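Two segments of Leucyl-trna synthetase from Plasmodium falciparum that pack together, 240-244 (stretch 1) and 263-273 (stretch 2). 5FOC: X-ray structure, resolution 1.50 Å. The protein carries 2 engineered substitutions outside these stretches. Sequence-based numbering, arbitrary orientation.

Stretch 1 240-244: ILPMT
Stretch 2, residues 263-273: TDDYACLEDIR

Residues 240-242 end a β-strand that begins earlier in the chain, and M243 and T244 continue as loop; residues 263-273 are helical throughout. Strand and helix axes cross nearly at right angles (85°) and approach to 9.7 Å. In this register the CA atoms of L241 and L269 lie 8.4 Å apart, those of M243 and C268 6.8 Å. Extended phi/psi values of -122/153 (L241), -84/134 (P242) and -135/104 (M243) carry the chain from L241 through M243, and T244 departs from this conformation at -73/-11. The helix stays near -63/-44, with i to i-4 hydrogen bonds from A267 N to T263 O (2.9 Å) through R273 N to L269 O (2.9 Å).

No hydrogen bond joins the stretches, and apolar packing dominates the 297 Å² they bury. L241, P242, M243, C268, L269 and I272 are all buried; M243 (76 Å²), I272 (53 Å²) and L241 (51 Å²) are the most covered. L241 points its CA-to-CB bond toward the helix and, with chi1 m and chi2 t, places CD1 3.9 Å from I272 CD1 and 4.0 Å from L269 CD1. L269 (t, p) leaves its backbone sideways, but its end comes nearer; leucine methyls suit places filled by other apolar carbons. I272 (m, t) points its CA-to-CB bond toward the first stretch; its CD1 also lies 4.2 Å from P242 CD, so one terminal methyl serves two neighbours. The proline ring, C-gamma endo, offers a compact apolar surface.

M243 packs on an earlier part of the helix. Its CB is directed sideways, yet chi1 and chi2 both t, with chi3 at -106°, extend the unbranched chain until CE is 3.7 Å from C268 CB. The CA-to-CB bond of C268 points toward the first stretch, and its small side chain suits this close backbone approach.

Polar atoms also touch across the contact. P242 O lies 3.6 Å from C268 SG (chi1 t) and 3.8 Å from I272 CD1. M243 CE approaches D264 O at 4.0 Å and D265 OD1 at 3.9 Å, contacts of van der Waals type; D265 OD2 is hydrogen-bonded elsewhere in the structure.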

# COMPACT_ATOMS: atom_id res chain seq x y z
N ILE A 240 -8.97 1.80 2.24
CA ILE A 240 -7.91 1.37 3.19
C ILE A 240 -8.57 0.64 4.36
O ILE A 240 -9.43 1.21 5.06
CB ILE A 240 -7.03 2.51 3.67
CG1 ILE A 240 -6.29 3.08 2.49
CG2 ILE A 240 -6.02 2.00 4.71
CD1 ILE A 240 -5.40 4.27 2.74
N LEU A 241 -8.11 -0.59 4.65
CA LEU A 241 -8.59 -1.38 5.74
C LEU A 241 -7.46 -1.77 6.71
O LEU A 241 -6.34 -1.83 6.26
CB LEU A 241 -9.24 -2.66 5.24
CG LEU A 241 -10.46 -2.62 4.32
CD1 LEU A 241 -10.90 -4.03 4.02
CD2 LEU A 241 -11.58 -1.88 5.03
N PRO A 242 -7.78 -1.99 7.97
CA PRO A 242 -6.74 -2.33 8.95
C PRO A 242 -6.36 -3.81 8.97
O PRO A 242 -7.21 -4.67 9.00
CB PRO A 242 -7.37 -1.92 10.26
CG PRO A 242 -8.82 -2.20 10.06
CD PRO A 242 -9.09 -1.80 8.63
N MET A 243 -5.04 -4.07 8.97
CA MET A 243 -4.51 -5.43 9.09
C MET A 243 -3.38 -5.35 10.10
O MET A 243 -2.31 -4.82 9.80
CB MET A 243 -4.06 -5.94 7.74
CG MET A 243 -3.41 -7.33 7.76
SD MET A 243 -2.77 -7.85 6.14
CE MET A 243 -3.95 -9.08 5.61
N THR A 244 -3.65 -5.82 11.33
CA THR A 244 -2.69 -5.70 12.44
C THR A 244 -1.51 -6.63 12.33
O THR A 244 -0.57 -6.46 13.09
CB THR A 244 -3.35 -5.93 13.81
OG1 THR A 244 -3.92 -7.26 13.88
CG2 THR A 244 -4.40 -4.87 14.03
N THR A 263 -4.93 -16.17 0.84
CA THR A 263 -5.66 -16.65 2.00
C THR A 263 -5.58 -15.67 3.17
O THR A 263 -6.57 -15.53 3.90
CB THR A 263 -5.23 -18.06 2.41
OG1 THR A 263 -5.49 -18.94 1.33
CG2 THR A 263 -5.98 -18.53 3.62
N ASP A 264 -4.46 -14.99 3.36
CA ASP A 264 -4.37 -14.05 4.46
C ASP A 264 -5.28 -12.85 4.18
O ASP A 264 -6.02 -12.42 5.09
CB ASP A 264 -2.95 -13.58 4.81
CG ASP A 264 -2.16 -13.12 3.65
OD1 ASP A 264 -2.39 -13.54 2.49
OD2 ASP A 264 -1.23 -12.33 3.91
N ASP A 265 -5.30 -12.40 2.93
CA ASP A 265 -6.16 -11.25 2.53
C ASP A 265 -7.59 -11.64 2.71
O ASP A 265 -8.38 -10.89 3.30
CB ASP A 265 -5.91 -10.88 1.06
CG ASP A 265 -4.50 -10.29 0.83
OD1 ASP A 265 -3.74 -10.16 1.85
OD2 ASP A 265 -4.13 -9.99 -0.32
N TYR A 266 -7.94 -12.82 2.21
CA TYR A 266 -9.29 -13.35 2.39
C TYR A 266 -9.70 -13.38 3.86
O TYR A 266 -10.82 -12.96 4.25
CB TYR A 266 -9.41 -14.76 1.81
CG TYR A 266 -10.83 -15.24 1.84
CD1 TYR A 266 -11.68 -14.93 0.79
CD2 TYR A 266 -11.35 -15.92 2.93
CE1 TYR A 266 -13.03 -15.30 0.83
CE2 TYR A 266 -12.70 -16.29 2.98
CZ TYR A 266 -13.54 -15.99 1.92
OH TYR A 266 -14.86 -16.35 1.94
N ALA A 267 -8.79 -13.92 4.69
CA ALA A 267 -9.04 -14.07 6.12
C ALA A 267 -9.33 -12.74 6.79
O ALA A 267 -10.25 -12.64 7.61
CB ALA A 267 -7.84 -14.72 6.80
N CYS A 268 -8.55 -11.74 6.46
CA CYS A 268 -8.64 -10.43 7.10
C CYS A 268 -9.96 -9.73 6.69
O CYS A 268 -10.69 -9.18 7.54
CB CYS A 268 -7.45 -9.57 6.75
SG CYS A 268 -7.44 -7.94 7.49
N LEU A 269 -10.23 -9.78 5.39
CA LEU A 269 -11.48 -9.21 4.88
C LEU A 269 -12.69 -9.92 5.50
O LEU A 269 -13.65 -9.24 5.93
CB LEU A 269 -11.49 -9.22 3.35
CG LEU A 269 -12.76 -8.64 2.68
CD1 LEU A 269 -13.09 -7.21 3.16
CD2 LEU A 269 -12.60 -8.72 1.16
N GLU A 270 -12.66 -11.24 5.61
CA GLU A 270 -13.71 -12.01 6.25
C GLU A 270 -13.91 -11.64 7.73
O GLU A 270 -15.03 -11.55 8.17
CB GLU A 270 -13.44 -13.51 6.07
CG GLU A 270 -14.41 -14.46 6.76
CD GLU A 270 -15.78 -14.59 6.11
OE1 GLU A 270 -16.09 -13.87 5.13
OE2 GLU A 270 -16.56 -15.44 6.61
N ASP A 271 -12.83 -11.39 8.48
CA ASP A 271 -12.93 -10.98 9.90
C ASP A 271 -13.56 -9.60 9.99
O ASP A 271 -14.41 -9.34 10.85
CB ASP A 271 -11.55 -10.99 10.59
CG ASP A 271 -11.13 -12.36 11.07
OD1 ASP A 271 -11.91 -13.32 11.06
OD2 ASP A 271 -9.94 -12.52 11.41
N ILE A 272 -13.16 -8.70 9.09
CA ILE A 272 -13.75 -7.36 9.06
C ILE A 272 -15.23 -7.40 8.80
O ILE A 272 -16.04 -6.74 9.49
CB ILE A 272 -13.00 -6.45 8.06
CG1 ILE A 272 -11.58 -6.20 8.58
CG2 ILE A 272 -13.69 -5.10 7.89
CD1 ILE A 272 -10.65 -5.54 7.61
N ARG A 273 -15.62 -8.20 7.81
CA ARG A 273 -17.02 -8.37 7.45
C ARG A 273 -17.80 -8.97 8.60
O ARG A 273 -18.84 -8.45 8.99
CB ARG A 273 -17.15 -9.25 6.21
CG ARG A 273 -16.72 -8.52 4.95
CD ARG A 273 -16.76 -9.42 3.75
NE ARG A 273 -16.59 -8.64 2.54
CZ ARG A 273 -16.30 -9.11 1.33
NH1 ARG A 273 -16.06 -10.39 1.12
NH2 ARG A 273 -16.19 -8.26 0.31